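Local coordinates for tricorn protease (Thermoplasma acidophilum, PDB 1K32), which acts as a hexameric serine protease, probably cutting peptides released by the proteasome into smaller pieces, with beta propellers likely to gate access to its active site, at residues L18-H23 with R258-K263; I219-G224 with D246-H251; G226-T231 with K240-T245. One frame throughout, in Å; residues are numbered along the deposited sequence.

In the fold
Contacts 1 and 2 both join neighbouring four-stranded sheets, the blades of an amino-terminal six-bladed propeller, whereas contact 3 lies within one blade. Contact 1 sets the last blade against the first and is a buried, mainly apolar seam. Contact 2, only partly buried, sets the fifth blade against the sixth, with an isoleucine on a proline and one carboxylate oxygen at a tyrosine edge. Contact 3 lies at the outer strand of the fifth blade, where two hydrogen bonds join the segments; most of its touching residues are buried, though K240 and S243 are exposed. The three connect: R250 of contact 2 pairs with S262 of contact 1, and the turn of contact 2 bonds through D223 to Y229 of contact 3.

Contact 1: L18-H23 with R258-K263; sequences LNPDIH and RILFSK
D21 OD1, in the strand whose P20 and I22 lean on L260, is gripped by the amide of F60 and, weakly, by R59, while D21 OD2 accepts I22 N at 2.8 Å, from 44° above the carboxylate plane. D21 is thus occupied by the neighbouring strand 54-60, and the contact across the seam is mainly apolar. Strands 18-23 and 259-263 run antiparallel at 171° with axes 5.7 Å apart, yet their backbones pair with others: L18 and D21 with strand 26-31, L260 with N253. L260 points between P20 and I22, its CG anti to the backbone N (chi1 -175°). P20 CD sits 3.9 Å from S262 CB. I22 CG2 meets L260 CB at 3.7 Å, and I22 CD1 lies over a face of the R258 guanidinium, which is salt-bridged to E278. An alanine in place of P20 lacks CG and CD, and a gap beside L260 CG and S262 CB is likely to open in the seam. S262 OG is bonded to R250 O. The sixth blade therefore closes against the first mainly by nonpolar packing, without sharing a strand; the firm polar bonds of S262 and R258 go outside the two strands, and R258 adds a long, weak ion pair to D25.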
loop_
_atom_site.group_PDB
_atom_site.type_symbol
_atom_site.label_atom_id
_atom_site.label_comp_id
_atom_site.label_asym_id
_atom_site.label_seq_id
_atom_site.Cartn_x
_atom_site.Cartn_y
_atom_site.Cartn_z
ATOM N N LEU A 18 -16.558 -63.088 -23.661
ATOM C CA LEU A 18 -16.469 -62.489 -24.987
ATOM C C LEU A 18 -15.174 -62.711 -25.756
ATOM O O LEU A 18 -14.181 -63.219 -25.231
ATOM C CB LEU A 18 -16.669 -60.972 -24.869
ATOM C CG LEU A 18 -17.675 -60.455 -23.847
ATOM C CD1 LEU A 18 -16.993 -59.412 -22.975
ATOM C CD2 LEU A 18 -18.889 -59.880 -24.549
ATOM N N ASN A 19 -15.228 -62.311 -27.020
ATOM C CA ASN A 19 -14.100 -62.333 -27.946
ATOM C C ASN A 19 -13.103 -63.470 -27.750
ATOM O O ASN A 19 -12.028 -63.286 -27.203
ATOM C CB ASN A 19 -13.408 -60.969 -27.865
ATOM C CG ASN A 19 -14.381 -59.813 -28.143
ATOM O OD1 ASN A 19 -14.075 -58.645 -27.909
ATOM N ND2 ASN A 19 -15.555 -60.148 -28.654
ATOM N N PRO A 20 -13.447 -64.659 -28.239
ATOM C CA PRO A 20 -12.567 -65.811 -28.088
ATOM C C PRO A 20 -11.712 -66.119 -29.312
ATOM O O PRO A 20 -11.956 -65.616 -30.401
ATOM C CB PRO A 20 -13.564 -66.919 -27.826
ATOM C CG PRO A 20 -14.612 -66.590 -28.893
ATOM C CD PRO A 20 -14.763 -65.078 -28.767
ATOM N N ASP A 21 -10.716 -66.968 -29.108
ATOM C CA ASP A 21 -9.842 -67.432 -30.176
ATOM C C ASP A 21 -9.674 -68.897 -29.800
ATOM O O ASP A 21 -9.941 -69.281 -28.665
ATOM C CB ASP A 21 -8.487 -66.718 -30.164
ATOM C CG ASP A 21 -7.648 -67.020 -31.422
ATOM O OD1 ASP A 21 -6.494 -66.536 -31.507
ATOM O OD2 ASP A 21 -8.141 -67.737 -32.326
ATOM N N ILE A 22 -9.246 -69.727 -30.733
ATOM C CA ILE A 22 -9.112 -71.134 -30.416
ATOM C C ILE A 22 -7.898 -71.743 -31.081
ATOM O O ILE A 22 -7.511 -71.334 -32.167
ATOM C CB ILE A 22 -10.370 -71.910 -30.861
ATOM C CG1 ILE A 22 -10.221 -73.394 -30.516
ATOM C CG2 ILE A 22 -10.587 -71.719 -32.356
ATOM C CD1 ILE A 22 -11.480 -74.202 -30.717
ATOM N N HIS A 23 -7.296 -72.711 -30.399
ATOM C CA HIS A 23 -6.135 -73.435 -30.914
ATOM C C HIS A 23 -6.207 -74.837 -30.335
ATOM O O HIS A 23 -5.952 -75.042 -29.150
ATOM C CB HIS A 23 -4.821 -72.778 -30.496
ATOM C CG HIS A 23 -3.621 -73.371 -31.166
ATOM N ND1 HIS A 23 -3.233 -73.025 -32.442
ATOM C CD2 HIS A 23 -2.757 -74.334 -30.760
ATOM C CE1 HIS A 23 -2.185 -73.750 -32.795
ATOM N NE2 HIS A 23 -1.878 -74.552 -31.792
ATOM N N ARG A 258 -11.607 -75.656 -36.528
ATOM C CA ARG A 258 -12.867 -75.255 -35.918
ATOM C C ARG A 258 -12.993 -73.732 -35.783
ATOM O O ARG A 258 -11.996 -73.008 -35.786
ATOM C CB ARG A 258 -12.997 -75.901 -34.541
ATOM C CG ARG A 258 -12.872 -77.403 -34.579
ATOM C CD ARG A 258 -12.280 -77.906 -33.285
ATOM N NE ARG A 258 -13.292 -78.230 -32.296
ATOM C CZ ARG A 258 -13.020 -78.506 -31.028
ATOM N NH1 ARG A 258 -14.000 -78.804 -30.189
ATOM N NH2 ARG A 258 -11.770 -78.461 -30.599
ATOM N N ILE A 259 -14.229 -73.253 -35.665
ATOM C CA ILE A 259 -14.477 -71.823 -35.519
ATOM C C ILE A 259 -15.099 -71.525 -34.164
ATOM O O ILE A 259 -16.071 -72.151 -33.759
ATOM C CB ILE A 259 -15.410 -71.277 -36.621
ATOM C CG1 ILE A 259 -14.740 -71.415 -37.990
ATOM C CG2 ILE A 259 -15.721 -69.803 -36.359
ATOM C CD1 ILE A 259 -15.602 -70.963 -39.122
ATOM N N LEU A 260 -14.513 -70.557 -33.471
ATOM C CA LEU A 260 -14.969 -70.143 -32.157
ATOM C C LEU A 260 -15.600 -68.751 -32.256
ATOM O O LEU A 260 -15.163 -67.924 -33.053
ATOM C CB LEU A 260 -13.767 -70.101 -31.221
ATOM C CG LEU A 260 -14.029 -69.810 -29.753
ATOM C CD1 LEU A 260 -14.900 -70.879 -29.165
ATOM C CD2 LEU A 260 -12.698 -69.747 -29.025
ATOM N N PHE A 261 -16.622 -68.488 -31.443
ATOM C CA PHE A 261 -17.279 -67.186 -31.467
ATOM C C PHE A 261 -18.042 -66.906 -30.166
ATOM O O PHE A 261 -18.250 -67.794 -29.352
ATOM C CB PHE A 261 -18.215 -67.083 -32.694
ATOM C CG PHE A 261 -19.443 -67.966 -32.620
ATOM C CD1 PHE A 261 -20.619 -67.509 -32.020
ATOM C CD2 PHE A 261 -19.418 -69.262 -33.144
ATOM C CE1 PHE A 261 -21.760 -68.336 -31.945
ATOM C CE2 PHE A 261 -20.544 -70.092 -33.075
ATOM C CZ PHE A 261 -21.716 -69.633 -32.476
ATOM N N SER A 262 -18.421 -65.656 -29.955
ATOM C CA SER A 262 -19.153 -65.301 -28.751
ATOM C C SER A 262 -20.575 -64.892 -29.119
ATOM O O SER A 262 -20.816 -64.391 -30.216
ATOM C CB SER A 262 -18.445 -64.161 -28.008
ATOM O OG SER A 262 -18.219 -63.054 -28.866
ATOM N N LYS A 263 -21.506 -65.127 -28.202
ATOM C CA LYS A 263 -22.906 -64.786 -28.421
ATOM C C LYS A 263 -23.673 -64.695 -27.094
ATOM O O LYS A 263 -23.684 -65.634 -26.304
ATOM C CB LYS A 263 -23.571 -65.833 -29.337
ATOM C CG LYS A 263 -25.017 -65.500 -29.697
ATOM C CD LYS A 263 -25.617 -66.445 -30.741
ATOM C CE LYS A 263 -25.790 -67.876 -30.228
ATOM N NZ LYS A 263 -26.760 -68.010 -29.104
#

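Contact 2: I219-G224 with D246-H251; sequences ITDIDG and DYYPRH
The I219 and P249 side chains lie alongside one another, running in opposing directions: I219 CG2 stands 4.0 Å from P249 CG, while I219 CD1 covers P249 O at 3.6 Å. That carbonyl oxygen is buried with no polar partner in the model. Further along, D221 and Y248 cross, the carboxylate plane turned 84° from the ring. D221 OD1 lies in the plane of the ring at its edge, 3.7 Å from Y248 CE2, where the partial positive charge of the C-H probably suits it. D221 CG sits between the backbone N and the carbonyl carbon (chi1 59°), which sets OD1 at the ring edge of Y248, and OD1 is secured by the amide of G178. Y248 OH comes 3.6 Å from G224 O, which R717 NH1 binds. D221 opens a type I turn ending at G224, closed by G224 N to D221 O at 2.9 Å, which fixes the backbone from which the carboxylate springs; its last position has backbone angles that call for glycine. On the other segment, R250 is salt-bridged to E711 and E172. The fifth and sixth blades thus meet through weak contacts, apolar and ring-edge, while the bond that fixes the D221 carboxylate comes from G178, outside the two segments.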
loop_
_atom_site.group_PDB
_atom_site.type_symbol
_atom_site.label_atom_id
_atom_site.label_comp_id
_atom_site.label_asym_id
_atom_site.label_seq_id
_atom_site.Cartn_x
_atom_site.Cartn_y
_atom_site.Cartn_z
ATOM N N ILE A 219 -19.430 -63.132 -40.680
ATOM C CA ILE A 219 -20.723 -62.810 -40.112
ATOM C C ILE A 219 -21.413 -61.644 -40.805
ATOM O O ILE A 219 -20.768 -60.653 -41.173
ATOM C CB ILE A 219 -20.580 -62.468 -38.610
ATOM C CG1 ILE A 219 -20.085 -63.696 -37.839
ATOM C CG2 ILE A 219 -21.918 -61.954 -38.055
ATOM C CD1 ILE A 219 -19.707 -63.404 -36.402
ATOM N N THR A 220 -22.729 -61.773 -40.999
ATOM C CA THR A 220 -23.522 -60.690 -41.584
ATOM C C THR A 220 -24.995 -60.882 -41.265
ATOM O O THR A 220 -25.419 -61.974 -40.906
ATOM C CB THR A 220 -23.326 -60.560 -43.109
ATOM O OG1 THR A 220 -23.885 -59.314 -43.543
ATOM C CG2 THR A 220 -23.998 -61.694 -43.848
ATOM N N ASP A 221 -25.777 -59.822 -41.368
ATOM C CA ASP A 221 -27.194 -59.929 -41.052
ATOM C C ASP A 221 -28.076 -59.649 -42.264
ATOM O O ASP A 221 -29.163 -59.079 -42.145
ATOM C CB ASP A 221 -27.547 -58.987 -39.894
ATOM C CG ASP A 221 -27.231 -57.530 -40.201
ATOM O OD1 ASP A 221 -27.311 -56.694 -39.274
ATOM O OD2 ASP A 221 -26.908 -57.213 -41.363
ATOM N N ILE A 222 -27.613 -60.084 -43.431
ATOM C CA ILE A 222 -28.357 -59.855 -44.660
ATOM C C ILE A 222 -29.767 -60.440 -44.631
ATOM O O ILE A 222 -30.631 -60.000 -45.382
ATOM C CB ILE A 222 -27.614 -60.426 -45.872
ATOM C CG1 ILE A 222 -28.319 -59.979 -47.154
ATOM C CG2 ILE A 222 -27.542 -61.942 -45.762
ATOM C CD1 ILE A 222 -27.523 -60.196 -48.404
ATOM N N ASP A 223 -30.002 -61.419 -43.764
ATOM C CA ASP A 223 -31.319 -62.033 -43.668
ATOM C C ASP A 223 -32.129 -61.520 -42.473
ATOM O O ASP A 223 -33.169 -62.077 -42.128
ATOM C CB ASP A 223 -31.172 -63.565 -43.631
ATOM C CG ASP A 223 -30.703 -64.143 -44.978
ATOM O OD1 ASP A 223 -30.038 -65.200 -44.998
ATOM O OD2 ASP A 223 -31.011 -63.537 -46.027
ATOM N N GLY A 224 -31.653 -60.454 -41.840
ATOM C CA GLY A 224 -32.378 -59.886 -40.718
ATOM C C GLY A 224 -31.781 -60.073 -39.337
ATOM O O GLY A 224 -32.191 -59.408 -38.389
ATOM N N ASP A 246 -31.646 -65.381 -30.657
ATOM C CA ASP A 246 -31.478 -64.736 -29.352
ATOM C C ASP A 246 -30.529 -63.530 -29.334
ATOM O O ASP A 246 -30.953 -62.416 -29.010
ATOM C CB ASP A 246 -31.052 -65.761 -28.290
ATOM C CG ASP A 246 -29.798 -66.540 -28.663
ATOM O OD1 ASP A 246 -29.411 -67.397 -27.847
ATOM O OD2 ASP A 246 -29.204 -66.318 -29.742
ATOM N N TYR A 247 -29.257 -63.755 -29.660
ATOM C CA TYR A 247 -28.264 -62.682 -29.711
ATOM C C TYR A 247 -27.380 -62.865 -30.933
ATOM O O TYR A 247 -27.185 -63.985 -31.400
ATOM C CB TYR A 247 -27.390 -62.667 -28.453
ATOM C CG TYR A 247 -28.160 -62.602 -27.151
ATOM C CD1 TYR A 247 -28.514 -63.764 -26.463
ATOM C CD2 TYR A 247 -28.526 -61.377 -26.596
ATOM C CE1 TYR A 247 -29.210 -63.706 -25.240
ATOM C CE2 TYR A 247 -29.224 -61.306 -25.379
ATOM C CZ TYR A 247 -29.557 -62.473 -24.709
ATOM O OH TYR A 247 -30.207 -62.406 -23.499
ATOM N N TYR A 248 -26.864 -61.756 -31.456
ATOM C CA TYR A 248 -25.989 -61.777 -32.625
ATOM C C TYR A 248 -24.652 -62.445 -32.313
ATOM O O TYR A 248 -24.097 -62.255 -31.231
ATOM C CB TYR A 248 -25.691 -60.354 -33.110
ATOM C CG TYR A 248 -26.739 -59.717 -33.985
ATOM C CD1 TYR A 248 -28.081 -59.706 -33.612
ATOM C CD2 TYR A 248 -26.379 -59.093 -35.177
ATOM C CE1 TYR A 248 -29.044 -59.087 -34.413
ATOM C CE2 TYR A 248 -27.325 -58.470 -35.982
ATOM C CZ TYR A 248 -28.657 -58.471 -35.596
ATOM O OH TYR A 248 -29.589 -57.859 -36.404
ATOM N N PRO A 249 -24.137 -63.253 -33.249
ATOM C CA PRO A 249 -22.851 -63.926 -33.054
ATOM C C PRO A 249 -21.766 -62.864 -33.290
ATOM O O PRO A 249 -21.972 -61.909 -34.048
ATOM C CB PRO A 249 -22.863 -65.005 -34.136
ATOM C CG PRO A 249 -23.573 -64.306 -35.273
ATOM C CD PRO A 249 -24.745 -63.643 -34.537
ATOM N N ARG A 250 -20.618 -63.016 -32.642
ATOM C CA ARG A 250 -19.555 -62.028 -32.799
ATOM C C ARG A 250 -18.167 -62.619 -32.698
ATOM O O ARG A 250 -17.951 -63.652 -32.054
ATOM C CB ARG A 250 -19.619 -60.966 -31.686
ATOM C CG ARG A 250 -20.891 -60.168 -31.561
ATOM C CD ARG A 250 -21.096 -59.240 -32.741
ATOM N NE ARG A 250 -22.376 -58.565 -32.611
ATOM C CZ ARG A 250 -22.946 -57.843 -33.563
ATOM N NH1 ARG A 250 -24.121 -57.277 -33.330
ATOM N NH2 ARG A 250 -22.342 -57.695 -34.739
ATOM N N HIS A 251 -17.225 -61.933 -33.338
ATOM C CA HIS A 251 -15.829 -62.295 -33.203
ATOM C C HIS A 251 -15.442 -63.719 -33.600
ATOM O O HIS A 251 -15.008 -64.480 -32.749
ATOM C CB HIS A 251 -15.467 -62.055 -31.730
ATOM C CG HIS A 251 -14.015 -61.795 -31.476
ATOM N ND1 HIS A 251 -13.437 -60.558 -31.664
ATOM C CD2 HIS A 251 -13.042 -62.594 -30.976
ATOM C CE1 HIS A 251 -12.172 -60.604 -31.285
ATOM N NE2 HIS A 251 -11.908 -61.828 -30.863
#

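Contact 3: G226-T231 with K240-T245; sequences GQIYST and KHTSFT
I228 is held at both backbone polar atoms by the segment 240-245. Its carbonyl O accepts H241 N at 2.8 Å, the donor lying nearly in line with the C=O bond (161°). Its amide N donates to T242 OG1 at 2.9 Å with an N-H...O angle of 163°. In regular antiparallel pairing H241 O would serve that amide, since Y229 and K240 form the preceding non-hydrogen-bonded pair; but H241, with psi close to zero, turns the chain out of the sheet and the threonine hydroxyl takes over. T242 OG1 is set for this between its backbone N and carbonyl carbon (chi1 63°), which leaves CG2 against I228 CB at 3.9 Å. T242 O is also satisfied, from its own segment: K240 NZ donates to it at 2.8 Å, tilted out of the carbonyl plane, and the bend at the end of the lysine chain brings the ammonium back to it. Before that bend K240 lies alongside Y229, both pointing the same way, K240 CB 3.6 Å from Y229 CE2. The tyrosine hydroxyl is bonded to D223, and S230 OG to R215. Q227 bends at chi2 to bring its carboxamide among the backbone atoms of T242 to F244, Q227 CD being 3.4 Å from T242 O. G226 O behaves differently: it is buried without a polar partner, at the edge of the F244 ring, 4.0 Å from F244 CD1. T242 CB lies over one face of that ring, offset toward its rim, and F244 and T242 both touch I277 of the sixth blade. The outer edge of the fifth blade therefore ends with its hydrogen bonding carried over from backbone to side chain, which lets the chain leave the sheet for the next blade without abandoning the I228 amide.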
loop_
_atom_site.group_PDB
_atom_site.type_symbol
_atom_site.label_atom_id
_atom_site.label_comp_id
_atom_site.label_asym_id
_atom_site.label_seq_id
_atom_site.Cartn_x
_atom_site.Cartn_y
_atom_site.Cartn_z
ATOM N N GLY A 226 -27.850 -61.495 -37.256
ATOM C CA GLY A 226 -26.488 -61.954 -37.452
ATOM C C GLY A 226 -26.402 -63.468 -37.531
ATOM O O GLY A 226 -26.952 -64.176 -36.696
ATOM N N GLN A 227 -25.722 -63.968 -38.551
ATOM C CA GLN A 227 -25.546 -65.406 -38.720
ATOM C C GLN A 227 -24.171 -65.643 -39.328
ATOM O O GLN A 227 -23.533 -64.713 -39.832
ATOM C CB GLN A 227 -26.595 -65.988 -39.678
ATOM C CG GLN A 227 -28.039 -65.567 -39.397
ATOM C CD GLN A 227 -28.617 -66.196 -38.147
ATOM O OE1 GLN A 227 -29.717 -65.846 -37.722
ATOM N NE2 GLN A 227 -27.892 -67.136 -37.563
ATOM N N ILE A 228 -23.723 -66.889 -39.280
ATOM C CA ILE A 228 -22.452 -67.253 -39.873
ATOM C C ILE A 228 -22.723 -67.720 -41.300
ATOM O O ILE A 228 -23.600 -68.549 -41.529
ATOM C CB ILE A 228 -21.776 -68.394 -39.081
ATOM C CG1 ILE A 228 -21.560 -67.948 -37.634
ATOM C CG2 ILE A 228 -20.440 -68.774 -39.728
ATOM C CD1 ILE A 228 -20.891 -68.999 -36.772
ATOM N N TYR A 229 -21.991 -67.151 -42.252
ATOM C CA TYR A 229 -22.106 -67.501 -43.671
ATOM C C TYR A 229 -20.710 -67.868 -44.164
ATOM O O TYR A 229 -19.732 -67.763 -43.415
ATOM C CB TYR A 229 -22.587 -66.306 -44.508
ATOM C CG TYR A 229 -24.009 -65.854 -44.251
ATOM C CD1 TYR A 229 -24.330 -65.127 -43.109
ATOM C CD2 TYR A 229 -25.036 -66.167 -45.145
ATOM C CE1 TYR A 229 -25.623 -64.724 -42.856
ATOM C CE2 TYR A 229 -26.348 -65.768 -44.905
ATOM C CZ TYR A 229 -26.631 -65.047 -43.752
ATOM O OH TYR A 229 -27.913 -64.660 -43.463
ATOM N N SER A 230 -20.620 -68.287 -45.421
ATOM C CA SER A 230 -19.328 -68.599 -46.016
ATOM C C SER A 230 -19.438 -68.592 -47.538
ATOM O O SER A 230 -20.543 -68.672 -48.094
ATOM C CB SER A 230 -18.806 -69.959 -45.527
ATOM O OG SER A 230 -19.488 -71.035 -46.143
ATOM N N THR A 231 -18.292 -68.453 -48.199
ATOM C CA THR A 231 -18.220 -68.463 -49.657
ATOM C C THR A 231 -16.922 -69.172 -50.020
ATOM O O THR A 231 -16.111 -69.455 -49.144
ATOM C CB THR A 231 -18.157 -67.035 -50.261
ATOM O OG1 THR A 231 -16.949 -66.383 -49.834
ATOM C CG2 THR A 231 -19.374 -66.205 -49.837
ATOM N N LYS A 240 -25.417 -70.281 -45.716
ATOM C CA LYS A 240 -25.852 -69.781 -44.415
ATOM C C LYS A 240 -25.764 -70.958 -43.442
ATOM O O LYS A 240 -26.477 -71.947 -43.602
ATOM C CB LYS A 240 -27.294 -69.269 -44.531
ATOM C CG LYS A 240 -27.926 -68.746 -43.250
ATOM C CD LYS A 240 -29.312 -68.198 -43.567
ATOM C CE LYS A 240 -30.065 -67.749 -42.331
ATOM N NZ LYS A 240 -30.360 -68.864 -41.394
ATOM N N HIS A 241 -24.896 -70.852 -42.436
ATOM C CA HIS A 241 -24.702 -71.943 -41.485
ATOM C C HIS A 241 -25.376 -71.896 -40.121
ATOM O O HIS A 241 -25.268 -72.857 -39.364
ATOM C CB HIS A 241 -23.209 -72.173 -41.257
ATOM C CG HIS A 241 -22.446 -72.430 -42.512
ATOM N ND1 HIS A 241 -21.867 -71.420 -43.248
ATOM C CD2 HIS A 241 -22.199 -73.577 -43.187
ATOM C CE1 HIS A 241 -21.297 -71.934 -44.322
ATOM N NE2 HIS A 241 -21.483 -73.241 -44.310
ATOM N N THR A 242 -26.056 -70.804 -39.796
ATOM C CA THR A 242 -26.714 -70.696 -38.498
ATOM C C THR A 242 -28.056 -70.015 -38.606
ATOM O O THR A 242 -28.326 -69.309 -39.572
ATOM C CB THR A 242 -25.872 -69.876 -37.502
ATOM O OG1 THR A 242 -25.723 -68.534 -37.992
ATOM C CG2 THR A 242 -24.496 -70.515 -37.315
ATOM N N SER A 243 -28.890 -70.219 -37.591
ATOM C CA SER A 243 -30.217 -69.617 -37.538
ATOM C C SER A 243 -30.507 -69.078 -36.140
ATOM O O SER A 243 -31.551 -69.363 -35.564
ATOM C CB SER A 243 -31.285 -70.647 -37.925
ATOM O OG SER A 243 -31.219 -70.954 -39.301
ATOM N N PHE A 244 -29.580 -68.298 -35.599
ATOM C CA PHE A 244 -29.747 -67.726 -34.270
ATOM C C PHE A 244 -30.906 -66.722 -34.223
ATOM O O PHE A 244 -31.202 -66.064 -35.217
ATOM C CB PHE A 244 -28.470 -67.000 -33.840
ATOM C CG PHE A 244 -27.232 -67.848 -33.881
ATOM C CD1 PHE A 244 -26.124 -67.441 -34.622
ATOM C CD2 PHE A 244 -27.149 -69.024 -33.142
ATOM C CE1 PHE A 244 -24.950 -68.192 -34.624
ATOM C CE2 PHE A 244 -25.979 -69.780 -33.136
ATOM C CZ PHE A 244 -24.878 -69.360 -33.879
ATOM N N THR A 245 -31.545 -66.603 -33.063
ATOM C CA THR A 245 -32.631 -65.643 -32.883
ATOM C C THR A 245 -32.509 -64.898 -31.551
ATOM O O THR A 245 -33.185 -63.892 -31.338
ATOM C CB THR A 245 -34.024 -66.318 -32.922
ATOM O OG1 THR A 245 -34.096 -67.309 -31.898
ATOM C CG2 THR A 245 -34.284 -66.962 -34.280
#